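PTS-dependent dihydroxyacetone kinase operon regulatory protein (Escherichia coli, PDB 4LRZ) activates transcription of the dhaKLM operon from a sigma-70 promoter and represses its own expression, this chain being its probable sensor part, with GAF and PAS domains. Local coordinates at residues Lys51-Leu56 against Arg183-Leu188; Leu120-Gly125 against Gly155-Thr160; Glu62-Tyr67 against Cys73-Leu78; Lys289-Thr294 against Ser298-Leu303. All coordinates share one frame; numbering follows the deposited sequence. Where two conformers were deposited one is given.

Contact 1 (Lys51-Leu56 against Arg183-Leu188)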
loop_
_atom_site.group_PDB
_atom_site.type_symbol
_atom_site.label_atom_id
_atom_site.label_comp_id
_atom_site.label_asym_id
_atom_site.label_seq_id
_atom_site.Cartn_x
_atom_site.Cartn_y
_atom_site.Cartn_z
ATOM N N LYS F 51 8.499 -5.777 15.235
ATOM C CA LYS F 51 9.496 -5.208 14.360
ATOM C C LYS F 51 8.871 -4.551 13.109
ATOM O O LYS F 51 9.114 -3.373 12.846
ATOM C CB LYS F 51 10.496 -6.298 13.940
ATOM C CG LYS F 51 11.776 -5.781 13.209
ATOM C CD LYS F 51 12.346 -6.844 12.180
ATOM C CE LYS F 51 13.505 -7.688 12.711
ATOM N NZ LYS F 51 14.848 -6.976 12.758
ATOM N N ALA F 52 8.029 -5.301 12.397
ATOM C CA ALA F 52 7.468 -4.831 11.156
ATOM C C ALA F 52 6.708 -3.518 11.368
ATOM O O ALA F 52 7.013 -2.516 10.716
ATOM C CB ALA F 52 6.613 -5.912 10.489
ATOM N N MET F 53 5.760 -3.496 12.296
ATOM C CA MET F 53 5.023 -2.262 12.574
ATOM C C MET F 53 5.957 -1.180 13.170
ATOM O O MET F 53 5.786 0.008 12.922
ATOM C CB MET F 53 3.811 -2.542 13.486
ATOM C CG MET F 53 3.106 -1.281 14.101
ATOM S SD MET F 53 2.938 -1.285 15.954
ATOM C CE MET F 53 4.542 -1.969 16.332
ATOM N N LEU F 54 6.947 -1.593 13.946
ATOM C CA LEU F 54 7.807 -0.639 14.651
ATOM C C LEU F 54 8.653 0.185 13.740
ATOM O O LEU F 54 8.731 1.408 13.874
ATOM C CB LEU F 54 8.809 -1.353 15.590
ATOM C CG LEU F 54 8.563 -1.190 17.070
ATOM C CD1 LEU F 54 9.687 -1.820 17.871
ATOM C CD2 LEU F 54 8.332 0.281 17.445
ATOM N N THR F 55 9.339 -0.494 12.841
ATOM C CA THR F 55 10.300 0.199 12.026
ATOM C C THR F 55 9.552 1.197 11.149
ATOM O O THR F 55 10.033 2.305 10.948
ATOM C CB THR F 55 11.180 -0.743 11.211
ATOM O OG1 THR F 55 10.423 -1.256 10.135
ATOM C CG2 THR F 55 11.659 -1.887 12.068
ATOM N N LEU F 56 8.354 0.825 10.706
ATOM C CA LEU F 56 7.524 1.694 9.871
ATOM C C LEU F 56 7.015 2.859 10.711
ATOM O O LEU F 56 7.100 4.029 10.326
ATOM C CB LEU F 56 6.363 0.902 9.300
ATOM C CG LEU F 56 6.641 -0.212 8.286
ATOM C CD1 LEU F 56 5.307 -0.782 7.860
ATOM C CD2 LEU F 56 7.350 0.334 7.023
ATOM N N ARG F 183 -3.172 5.442 10.112
ATOM C CA ARG F 183 -3.568 4.908 8.800
ATOM C C ARG F 183 -2.452 4.700 7.777
ATOM O O ARG F 183 -2.492 3.748 6.980
ATOM C CB ARG F 183 -4.750 5.650 8.232
ATOM C CG ARG F 183 -6.004 4.812 8.540
ATOM C CD ARG F 183 -7.137 5.601 9.182
ATOM N NE ARG F 183 -7.756 6.518 8.229
ATOM C CZ ARG F 183 -9.028 6.927 8.287
ATOM N NH1 ARG F 183 -9.856 6.501 9.253
ATOM N NH2 ARG F 183 -9.464 7.771 7.373
ATOM N N GLU F 184 -1.434 5.553 7.834
ATOM C CA GLU F 184 -0.295 5.431 6.954
ATOM C C GLU F 184 0.512 4.186 7.304
ATOM O O GLU F 184 0.814 3.409 6.420
ATOM C CB GLU F 184 0.554 6.708 7.014
ATOM C CG GLU F 184 2.046 6.496 6.783
ATOM C CD GLU F 184 2.827 7.810 6.547
ATOM O OE1 GLU F 184 3.601 7.821 5.561
ATOM O OE2 GLU F 184 2.692 8.803 7.329
ATOM N N VAL F 185 0.843 3.985 8.581
ATOM C CA VAL F 185 1.577 2.792 9.018
ATOM C C VAL F 185 0.756 1.484 8.686
ATOM O O VAL F 185 1.262 0.534 8.067
ATOM C CB VAL F 185 1.957 2.898 10.516
ATOM C CG1 VAL F 185 2.831 1.748 10.930
ATOM C CG2 VAL F 185 2.683 4.228 10.809
ATOM N N GLY F 186 -0.521 1.472 9.036
ATOM C CA GLY F 186 -1.441 0.440 8.556
ATOM C C GLY F 186 -1.316 0.136 7.077
ATOM O O GLY F 186 -1.056 -1.026 6.661
ATOM N N ASN F 187 -1.424 1.140 6.241
ATOM C CA ASN F 187 -1.420 0.844 4.832
ATOM C C ASN F 187 -0.063 0.340 4.358
ATOM O O ASN F 187 0.010 -0.436 3.405
ATOM C CB ASN F 187 -1.937 2.023 4.025
ATOM C CG ASN F 187 -3.413 2.266 4.261
ATOM O OD1 ASN F 187 -4.170 1.330 4.543
ATOM N ND2 ASN F 187 -3.823 3.509 4.190
ATOM N N LEU F 188 0.989 0.759 5.048
ATOM C CA LEU F 188 2.292 0.308 4.691
ATOM C C LEU F 188 2.450 -1.171 5.037
ATOM O O LEU F 188 3.163 -1.872 4.347
ATOM C CB LEU F 188 3.328 1.129 5.383
ATOM C CG LEU F 188 4.117 2.244 4.694
ATOM C CD1 LEU F 188 3.941 2.427 3.215
ATOM C CD2 LEU F 188 4.017 3.537 5.503
#

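Contact 2 (Leu120-Gly125 against Gly155-Thr160)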
loop_
_atom_site.group_PDB
_atom_site.type_symbol
_atom_site.label_atom_id
_atom_site.label_comp_id
_atom_site.label_asym_id
_atom_site.label_seq_id
_atom_site.Cartn_x
_atom_site.Cartn_y
_atom_site.Cartn_z
ATOM N N LEU F 120 -7.953 4.022 25.514
ATOM C CA LEU F 120 -9.337 4.115 25.068
ATOM C C LEU F 120 -9.429 4.024 23.542
ATOM O O LEU F 120 -10.464 3.626 22.980
ATOM C CB LEU F 120 -9.909 5.432 25.519
ATOM C CG LEU F 120 -11.245 5.474 26.206
ATOM C CD1 LEU F 120 -11.799 6.900 26.014
ATOM C CD2 LEU F 120 -12.245 4.344 25.784
ATOM N N ALA F 121 -8.345 4.379 22.859
ATOM C CA ALA F 121 -8.368 4.295 21.403
ATOM C C ALA F 121 -8.572 2.862 20.936
ATOM O O ALA F 121 -9.429 2.618 20.086
ATOM C CB ALA F 121 -7.111 4.916 20.776
ATOM N N ALA F 122 -7.795 1.934 21.487
ATOM C CA ALA F 122 -7.929 0.519 21.153
ATOM C C ALA F 122 -9.188 -0.089 21.746
ATOM O O ALA F 122 -9.773 -0.995 21.160
ATOM C CB ALA F 122 -6.729 -0.278 21.664
ATOM N N ILE F 123 -9.578 0.363 22.923
ATOM C CA ILE F 123 -10.823 -0.117 23.503
ATOM C C ILE F 123 -11.991 0.291 22.600
ATOM O O ILE F 123 -12.891 -0.516 22.366
ATOM C CB ILE F 123 -11.051 0.419 24.946
ATOM C CG1 ILE F 123 -10.088 -0.269 25.936
ATOM C CG2 ILE F 123 -12.504 0.174 25.412
ATOM C CD1 ILE F 123 -9.769 0.582 27.210
ATOM N N SER F 124 -11.968 1.524 22.072
ATOM C CA SER F 124 -13.106 2.024 21.309
ATOM C C SER F 124 -12.987 1.716 19.835
ATOM O O SER F 124 -13.988 1.710 19.102
ATOM C CB SER F 124 -13.278 3.519 21.508
ATOM O OG SER F 124 -12.235 4.227 20.857
ATOM N N GLY F 125 -11.765 1.460 19.394
ATOM C CA GLY F 125 -11.513 1.125 18.008
ATOM C C GLY F 125 -11.346 2.416 17.200
ATOM O O GLY F 125 -11.275 2.384 15.979
ATOM N N GLY F 155 -6.456 -7.018 9.162
ATOM C CA GLY F 155 -7.543 -6.285 9.806
ATOM C C GLY F 155 -7.644 -6.230 11.321
ATOM O O GLY F 155 -8.576 -5.612 11.833
ATOM N N ARG F 156 -6.729 -6.873 12.058
ATOM C CA ARG F 156 -6.811 -6.802 13.535
ATOM C C ARG F 156 -5.840 -5.814 14.145
ATOM O O ARG F 156 -4.914 -5.343 13.479
ATOM C CB ARG F 156 -6.674 -8.172 14.232
ATOM C CG ARG F 156 -5.644 -9.126 13.650
ATOM C CD ARG F 156 -4.895 -9.890 14.772
ATOM N NE ARG F 156 -4.940 -11.336 14.565
ATOM C CZ ARG F 156 -4.168 -12.018 13.714
ATOM N NH1 ARG F 156 -4.320 -13.352 13.594
ATOM N NH2 ARG F 156 -3.255 -11.374 12.976
ATOM N N LEU F 157 -6.073 -5.527 15.425
ATOM C CA LEU F 157 -5.373 -4.483 16.156
ATOM C C LEU F 157 -3.920 -4.899 16.387
ATOM O O LEU F 157 -3.605 -6.041 16.736
ATOM C CB LEU F 157 -6.096 -4.152 17.463
ATOM C CG LEU F 157 -5.457 -3.260 18.539
ATOM C CD1 LEU F 157 -5.645 -1.806 18.230
ATOM C CD2 LEU F 157 -6.085 -3.608 19.896
ATOM N N THR F 158 -3.027 -3.967 16.144
ATOM C CA THR F 158 -1.602 -4.295 16.181
ATOM C C THR F 158 -0.826 -3.248 16.949
ATOM O O THR F 158 0.301 -3.478 17.363
ATOM C CB THR F 158 -1.059 -4.692 14.764
ATOM O OG1 THR F 158 0.135 -5.468 14.918
ATOM C CG2 THR F 158 -0.894 -3.477 13.721
ATOM N N GLY F 159 -1.474 -2.120 17.237
ATOM C CA GLY F 159 -0.817 -1.064 17.992
ATOM C C GLY F 159 -1.593 0.217 18.016
ATOM O O GLY F 159 -2.765 0.249 17.549
ATOM N N THR F 160 -0.946 1.276 18.529
ATOM C CA THR F 160 -1.604 2.580 18.744
ATOM C C THR F 160 -0.574 3.682 18.550
ATOM O O THR F 160 0.574 3.539 18.966
ATOM C CB THR F 160 -2.159 2.718 20.203
ATOM O OG1 THR F 160 -3.229 1.791 20.392
ATOM C CG2 THR F 160 -2.684 4.142 20.455
HETATM O O HOH W 1 -5.229 2.258 22.291
#

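Contact 3 (Glu62-Tyr67 against Cys73-Leu78)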
loop_
_atom_site.group_PDB
_atom_site.type_symbol
_atom_site.label_atom_id
_atom_site.label_comp_id
_atom_site.label_asym_id
_atom_site.label_seq_id
_atom_site.Cartn_x
_atom_site.Cartn_y
_atom_site.Cartn_z
ATOM N N GLU F 62 9.472 9.975 13.561
ATOM C CA GLU F 62 10.594 10.900 13.284
ATOM C C GLU F 62 10.226 12.029 12.335
ATOM O O GLU F 62 10.528 13.184 12.626
ATOM C CB GLU F 62 11.846 10.180 12.729
ATOM C CG GLU F 62 12.441 9.292 13.829
ATOM C CD GLU F 62 13.263 8.139 13.296
ATOM O OE1 GLU F 62 13.631 7.244 14.121
ATOM O OE2 GLU F 62 13.554 8.145 12.064
ATOM N N ASP F 63 9.582 11.685 11.225
ATOM C CA ASP F 63 9.131 12.675 10.266
ATOM C C ASP F 63 8.064 13.617 10.851
ATOM O O ASP F 63 8.078 14.814 10.566
ATOM C CB ASP F 63 8.621 11.999 8.987
ATOM C CG ASP F 63 9.757 11.292 8.178
ATOM O OD1 ASP F 63 9.486 10.825 7.050
ATOM O OD2 ASP F 63 10.927 11.196 8.644
ATOM N N ALA F 64 7.143 13.100 11.666
ATOM C CA ALA F 64 6.067 13.961 12.167
ATOM C C ALA F 64 6.729 14.973 13.066
ATOM O O ALA F 64 6.394 16.145 13.016
ATOM C CB ALA F 64 4.985 13.183 12.935
ATOM N N TRP F 65 7.697 14.510 13.846
ATOM C CA TRP F 65 8.414 15.376 14.792
ATOM C C TRP F 65 9.183 16.493 14.066
ATOM O O TRP F 65 9.046 17.674 14.395
ATOM C CB TRP F 65 9.351 14.544 15.689
ATOM C CG TRP F 65 10.164 15.371 16.602
ATOM C CD1 TRP F 65 11.518 15.360 16.727
ATOM C CD2 TRP F 65 9.676 16.375 17.503
ATOM N NE1 TRP F 65 11.906 16.294 17.655
ATOM C CE2 TRP F 65 10.795 16.925 18.155
ATOM C CE3 TRP F 65 8.398 16.855 17.825
ATOM C CZ2 TRP F 65 10.685 17.955 19.111
ATOM C CZ3 TRP F 65 8.288 17.878 18.758
ATOM C CH2 TRP F 65 9.432 18.423 19.390
ATOM N N GLU F 66 9.993 16.101 13.093
ATOM C CA GLU F 66 10.786 17.026 12.291
ATOM C C GLU F 66 9.997 18.253 11.801
ATOM O O GLU F 66 10.482 19.347 11.937
ATOM C CB GLU F 66 11.397 16.299 11.083
ATOM C CG GLU F 66 12.385 17.199 10.308
ATOM C CD GLU F 66 12.742 16.698 8.907
ATOM O OE1 GLU F 66 13.319 17.510 8.127
ATOM O OE2 GLU F 66 12.467 15.507 8.592
ATOM N N TYR F 67 8.799 18.054 11.242
ATOM C CA TYR F 67 7.986 19.167 10.726
ATOM C C TYR F 67 7.133 19.898 11.765
ATOM O O TYR F 67 6.445 20.865 11.431
ATOM C CB TYR F 67 7.134 18.732 9.534
ATOM C CG TYR F 67 7.995 18.403 8.376
ATOM C CD1 TYR F 67 8.390 19.388 7.469
ATOM C CD2 TYR F 67 8.495 17.117 8.227
ATOM C CE1 TYR F 67 9.222 19.083 6.431
ATOM C CE2 TYR F 67 9.309 16.803 7.191
ATOM C CZ TYR F 67 9.673 17.781 6.297
ATOM O OH TYR F 67 10.504 17.413 5.283
ATOM N N CYS F 73 5.948 18.357 23.223
ATOM C CA CYS F 73 5.122 17.194 23.024
ATOM C C CYS F 73 5.957 15.938 22.817
ATOM O O CYS F 73 7.154 16.008 22.627
ATOM C CB CYS F 73 4.145 17.374 21.854
ATOM S SG CYS F 73 4.881 17.059 20.247
ATOM N N ALA F 74 5.303 14.790 22.867
ATOM C CA ALA F 74 5.969 13.515 22.740
ATOM C C ALA F 74 5.081 12.663 21.883
ATOM O O ALA F 74 3.841 12.772 21.921
ATOM C CB ALA F 74 6.124 12.888 24.108
ATOM N N LEU F 75 5.708 11.764 21.154
ATOM C CA LEU F 75 4.975 10.827 20.321
ATOM C C LEU F 75 5.357 9.412 20.800
ATOM O O LEU F 75 6.539 9.160 21.125
ATOM C CB LEU F 75 5.352 11.059 18.860
ATOM C CG LEU F 75 4.981 12.432 18.250
ATOM C CD1 LEU F 75 5.875 12.818 17.044
ATOM C CD2 LEU F 75 3.533 12.451 17.823
ATOM N N PHE F 76 4.368 8.510 20.836
ATOM C CA PHE F 76 4.543 7.152 21.303
ATOM C C PHE F 76 4.046 6.153 20.255
ATOM O O PHE F 76 3.021 6.373 19.637
ATOM C CB PHE F 76 3.644 6.909 22.547
ATOM C CG PHE F 76 4.071 7.619 23.840
ATOM C CD1 PHE F 76 5.319 8.200 24.000
ATOM C CD2 PHE F 76 3.198 7.585 24.959
ATOM C CE1 PHE F 76 5.681 8.794 25.229
ATOM C CE2 PHE F 76 3.550 8.147 26.204
ATOM C CZ PHE F 76 4.807 8.760 26.329
ATOM N N ILE F 77 4.738 5.030 20.101
ATOM C CA ILE F 77 4.119 3.848 19.493
ATOM C C ILE F 77 3.827 2.818 20.612
ATOM O O ILE F 77 4.697 2.553 21.410
ATOM C CB ILE F 77 5.045 3.129 18.492
ATOM C CG1 ILE F 77 6.109 4.061 17.991
ATOM C CG2 ILE F 77 4.199 2.489 17.354
ATOM C CD1 ILE F 77 6.455 3.862 16.416
ATOM N N LEU F 78 2.617 2.259 20.667
ATOM C CA LEU F 78 2.308 1.211 21.627
ATOM C C LEU F 78 1.890 -0.051 20.866
ATOM O O LEU F 78 1.281 0.063 19.774
ATOM C CB LEU F 78 1.210 1.631 22.612
ATOM C CG LEU F 78 1.404 2.931 23.437
ATOM C CD1 LEU F 78 0.805 4.126 22.693
ATOM C CD2 LEU F 78 0.733 2.827 24.774
#

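Contact 4 (Lys289-Thr294 against Ser298-Leu303)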
loop_
_atom_site.group_PDB
_atom_site.type_symbol
_atom_site.label_atom_id
_atom_site.label_comp_id
_atom_site.label_asym_id
_atom_site.label_seq_id
_atom_site.Cartn_x
_atom_site.Cartn_y
_atom_site.Cartn_z
ATOM N N LYS F 289 -1.359 -18.565 -27.312
ATOM C CA LYS F 289 -2.396 -18.147 -26.380
ATOM C C LYS F 289 -2.348 -16.640 -26.212
ATOM O O LYS F 289 -1.441 -16.122 -25.586
ATOM C CB LYS F 289 -2.202 -18.848 -25.033
ATOM C CG LYS F 289 -3.114 -18.388 -23.922
ATOM C CD LYS F 289 -4.535 -18.924 -24.059
ATOM C CE LYS F 289 -5.203 -19.010 -22.712
ATOM N NZ LYS F 289 -6.678 -19.003 -22.852
ATOM N N PRO F 290 -3.299 -15.923 -26.816
ATOM C CA PRO F 290 -3.439 -14.475 -26.544
ATOM C C PRO F 290 -3.874 -14.232 -25.121
ATOM O O PRO F 290 -4.630 -15.037 -24.571
ATOM C CB PRO F 290 -4.580 -14.041 -27.488
ATOM C CG PRO F 290 -4.669 -15.141 -28.542
ATOM C CD PRO F 290 -4.264 -16.406 -27.829
ATOM N N ILE F 291 -3.408 -13.139 -24.523
ATOM C CA ILE F 291 -3.927 -12.691 -23.225
ATOM C C ILE F 291 -4.378 -11.260 -23.399
ATOM O O ILE F 291 -3.562 -10.376 -23.693
ATOM C CB ILE F 291 -2.856 -12.717 -22.102
ATOM C CG1 ILE F 291 -2.292 -14.118 -21.881
ATOM C CG2 ILE F 291 -3.430 -12.162 -20.775
ATOM C CD1 ILE F 291 -0.943 -14.100 -21.097
ATOM N N ILE F 292 -5.662 -11.019 -23.195
ATOM C CA ILE F 292 -6.267 -9.750 -23.583
ATOM C C ILE F 292 -6.545 -8.956 -22.328
ATOM O O ILE F 292 -7.275 -9.419 -21.453
ATOM C CB ILE F 292 -7.554 -9.987 -24.428
ATOM C CG1 ILE F 292 -7.205 -10.828 -25.671
ATOM C CG2 ILE F 292 -8.241 -8.626 -24.806
ATOM C CD1 ILE F 292 -8.333 -11.743 -26.168
ATOM N N GLU F 293 -5.927 -7.787 -22.211
ATOM C CA GLU F 293 -6.003 -7.007 -20.970
ATOM C C GLU F 293 -6.303 -5.558 -21.319
ATOM O O GLU F 293 -6.115 -5.150 -22.466
ATOM C CB GLU F 293 -4.676 -7.097 -20.180
ATOM C CG GLU F 293 -4.419 -8.439 -19.456
ATOM C CD GLU F 293 -3.000 -8.530 -18.810
ATOM O OE1 GLU F 293 -2.036 -8.810 -19.565
ATOM O OE2 GLU F 293 -2.863 -8.337 -17.568
ATOM N N THR F 294 -6.743 -4.766 -20.351
ATOM C CA THR F 294 -7.006 -3.352 -20.642
ATOM C C THR F 294 -5.810 -2.702 -21.374
ATOM O O THR F 294 -6.008 -1.985 -22.362
ATOM C CB THR F 294 -7.443 -2.546 -19.373
ATOM O OG1 THR F 294 -6.341 -2.416 -18.467
ATOM C CG2 THR F 294 -8.585 -3.282 -18.640
ATOM N N SER F 298 -1.073 -9.536 -24.683
ATOM C CA SER F 298 0.145 -10.264 -24.402
ATOM C C SER F 298 -0.038 -11.659 -24.994
ATOM O O SER F 298 -1.184 -12.071 -25.296
ATOM C CB SER F 298 0.346 -10.385 -22.890
ATOM O OG SER F 298 0.751 -9.158 -22.332
ATOM N N PHE F 299 1.075 -12.397 -25.120
ATOM C CA PHE F 299 1.056 -13.711 -25.736
ATOM C C PHE F 299 1.804 -14.765 -24.964
ATOM O O PHE F 299 2.783 -14.480 -24.297
ATOM C CB PHE F 299 1.587 -13.634 -27.163
ATOM C CG PHE F 299 0.719 -12.813 -28.077
ATOM C CD1 PHE F 299 -0.403 -13.383 -28.692
ATOM C CD2 PHE F 299 0.998 -11.456 -28.297
ATOM C CE1 PHE F 299 -1.218 -12.625 -29.536
ATOM C CE2 PHE F 299 0.175 -10.676 -29.149
ATOM C CZ PHE F 299 -0.935 -11.265 -29.763
ATOM N N ILE F 300 1.294 -15.986 -25.022
ATOM C CA ILE F 300 2.077 -17.136 -24.623
ATOM C C ILE F 300 2.214 -18.069 -25.805
ATOM O O ILE F 300 1.235 -18.338 -26.497
ATOM C CB ILE F 300 1.465 -17.918 -23.480
ATOM C CG1 ILE F 300 1.425 -17.059 -22.226
ATOM C CG2 ILE F 300 2.313 -19.204 -23.232
ATOM C CD1 ILE F 300 0.786 -17.775 -21.053
ATOM N N LEU F 301 3.432 -18.542 -26.030
ATOM C CA LEU F 301 3.705 -19.507 -27.075
ATOM C C LEU F 301 4.275 -20.745 -26.455
ATOM O O LEU F 301 5.296 -20.684 -25.760
ATOM C CB LEU F 301 4.659 -18.927 -28.115
ATOM C CG LEU F 301 5.189 -19.848 -29.205
ATOM C CD1 LEU F 301 4.083 -20.197 -30.201
ATOM C CD2 LEU F 301 6.337 -19.193 -29.910
ATOM N N LEU F 302 3.600 -21.857 -26.691
ATOM C CA LEU F 302 4.056 -23.151 -26.225
ATOM C C LEU F 302 4.608 -24.021 -27.338
ATOM O O LEU F 302 4.034 -24.123 -28.425
ATOM C CB LEU F 302 2.953 -23.899 -25.489
ATOM C CG LEU F 302 2.462 -23.156 -24.263
ATOM C CD1 LEU F 302 1.150 -22.502 -24.563
ATOM C CD2 LEU F 302 2.263 -24.131 -23.185
ATOM N N LEU F 303 5.740 -24.645 -27.052
ATOM C CA LEU F 303 6.375 -25.510 -28.002
ATOM C C LEU F 303 6.157 -26.887 -27.466
ATOM O O LEU F 303 6.675 -27.254 -26.409
ATOM C CB LEU F 303 7.862 -25.196 -28.142
ATOM C CG LEU F 303 8.219 -23.725 -28.369
ATOM C CD1 LEU F 303 9.714 -23.505 -28.171
ATOM C CD2 LEU F 303 7.766 -23.235 -29.738
#

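Contact 1 (Lys51-Leu56 against Arg183-Leu188)
V185 and L188, in the N-terminal half of the long helix 174-211, meet L56 of helix 51-66 in a purely apolar helix-helix contact of the GAF domain. The tightest approach runs from L56 CD1 to L188 CB, 3.7 Å. One turn back, V185 CG1 lies 4.0 Å from L56 CB and equally close to the carbonyl oxygen of M53, so this one methyl branch touches both residues of helix 51-66; it is the branch swung opposite the backbone N (chi1 -174°) that reaches across. M53 adds little: its CG stands 4.4 Å from V185 CG1, and the thioether then leads away to strand 84-89, where the side chain touches L85. The two segment axes come within 9.8 Å at 132° between their N-to-C directions, a steep crossing about midway between perpendicular and antiparallel. Farther out, L189 on the same long helix covers M53 and L56. This helix also reaches the second subunit, where L188 packs on N187 and R183 forms a salt bridge with D63, both of that subunit. Within the helix, L188 N donates to E184 O at 3.0 Å.

Contact 2 (Leu120-Gly125 against Gly155-Thr160)
On the face of the GAF sheet that carries helix 117-124, a small apolar touch and a single water join the helix to strand 157-166. A122 CB rests against both methyl branches of L157, 3.8 Å from CD2 and 3.9 Å from CD1, so both arms of the leucine fork face one methyl group. The fork is presented this way because L157 CG is swung anti to its main-chain nitrogen (chi1 170°). Beside this apolar spot lies a polar one. A water accepts from A122 N at 2.7 Å and is also hydrogen-bonded to T160 OG1 at 2.8 Å, linking a main-chain amide of the helix to a side chain of the strand. At the helix C-terminus S124 OG donates to L120 O at 2.8 Å; the same carbonyl takes the amide of S124 from the opposite face of its plane, so two donors grip one oxygen. G125, with positive phi, then ends the helix. T158 and G159 both face L150 in a classic beta bulge on the strand. A121 and T160 share A147 of neighbouring strand 143-151, L157 and A121 share its P149, and helix 14-26 covers L120 and S124 through L15.

Contact 3 (Glu62-Tyr67 against Cys73-Leu78)
The C-terminal end of helix 51-66 lies over the start of strand 74-79, the two joined by a short connection, and their backbones stay well apart: the nearest CA atoms, those of W65 and L75, are 7.9 Å from each other. Side chains fill the interval. L75 points toward the helix, and with CG anti to its own carbonyl carbon (chi1 -64°) its CD1 branch settles against the last turn, 4.1 Å from both the CB and the backbone N of W65 and 4.2 Å from the CB of A64. The indole of W65 reaches out from the helix toward C73, just before the strand begins. There W65 CZ3 meets C73 SG at 3.8 Å, a sulfur-aromatic contact in which the sulfur sits obliquely to the ring, 67° off its normal and 5.0 Å from the centroid of the six-membered ring. N88 of strand 84-89 touches both W65 and L75, while L163 and C165 of strand 157-166 border L75 and C73 from the other neighbouring strand. Here helix 51-66 is laid on the antiparallel sheet of the GAF domain. Across these two segments the attachment rests on dispersion between methyl groups, indole carbons and a polarisable sulfur, whereas the polar groups of E62 and D63 are turned to partners in neighbouring chains.

Contact 4 (Lys289-Thr294 against Ser298-Leu303)
I291 and I300 lie on one face of an antiparallel hairpin in the PAS domain, P290 and F299 on the other. On the first face the two isoleucines approach diagonally, I291 CD1 meeting I300 CG1 at 4.0 Å. Each has CG1 anti to its carbonyl carbon (chi1 -60° and -64°), and they are diagonal neighbours, since I291 pairs with S298 and I300 with K289. S298 stands directly opposite I291, their CB atoms 4.0 Å apart. K289 begins on this same face, but its ammonium leads away to a salt bridge with E210 of the second subunit. On the reverse face F299 sets its ring obliquely to P290, with CD1 3.9 Å from P290 CA.

The backbone fixes these pairings. K289 with I300 and I291 with S298 are hydrogen-bonded pairs, and P290 with F299 is a non-hydrogen-bonded pair between them, a place where the missing amide hydrogen of proline costs no cross-strand bond. K289 N donates almost straight to I300 O at 2.7 Å (177°), and S298 N reaches I291 O at 2.8 Å in the carbonyl plane. The E293 carboxylate is bound by R200 (salt bridge) and N203 (hydrogen bond) of the second subunit. Strand 296-304 lies between 281-293 and 215-219 in the five-stranded sheet; F299 turns its ring to W219 of strand 215-219, and I300 touches V216 and S218 there.

How the contacts relate
Contacts 1, 2 and 3 lie in the GAF domain, contact 4 in the PAS domain at the far end of helix 174-211. Contacts 1 and 3 share helix 51-66, and M53 SD links contact 1 to both others, lying 3.7 Å from T158 O of contact 2 and 4.2 Å from I77 CG2 of contact 3. Contacts 2 and 3 join in one sheet, where T160 N lies 2.8 Å from L78 O. Centre to centre, contact 4 is about 38 Å from contact 1 and 50 Å from contact 3, yet all three touch the second subunit. One bound ADP lies about 10 Å from the W65 side chain, another about 14 Å from that of A122.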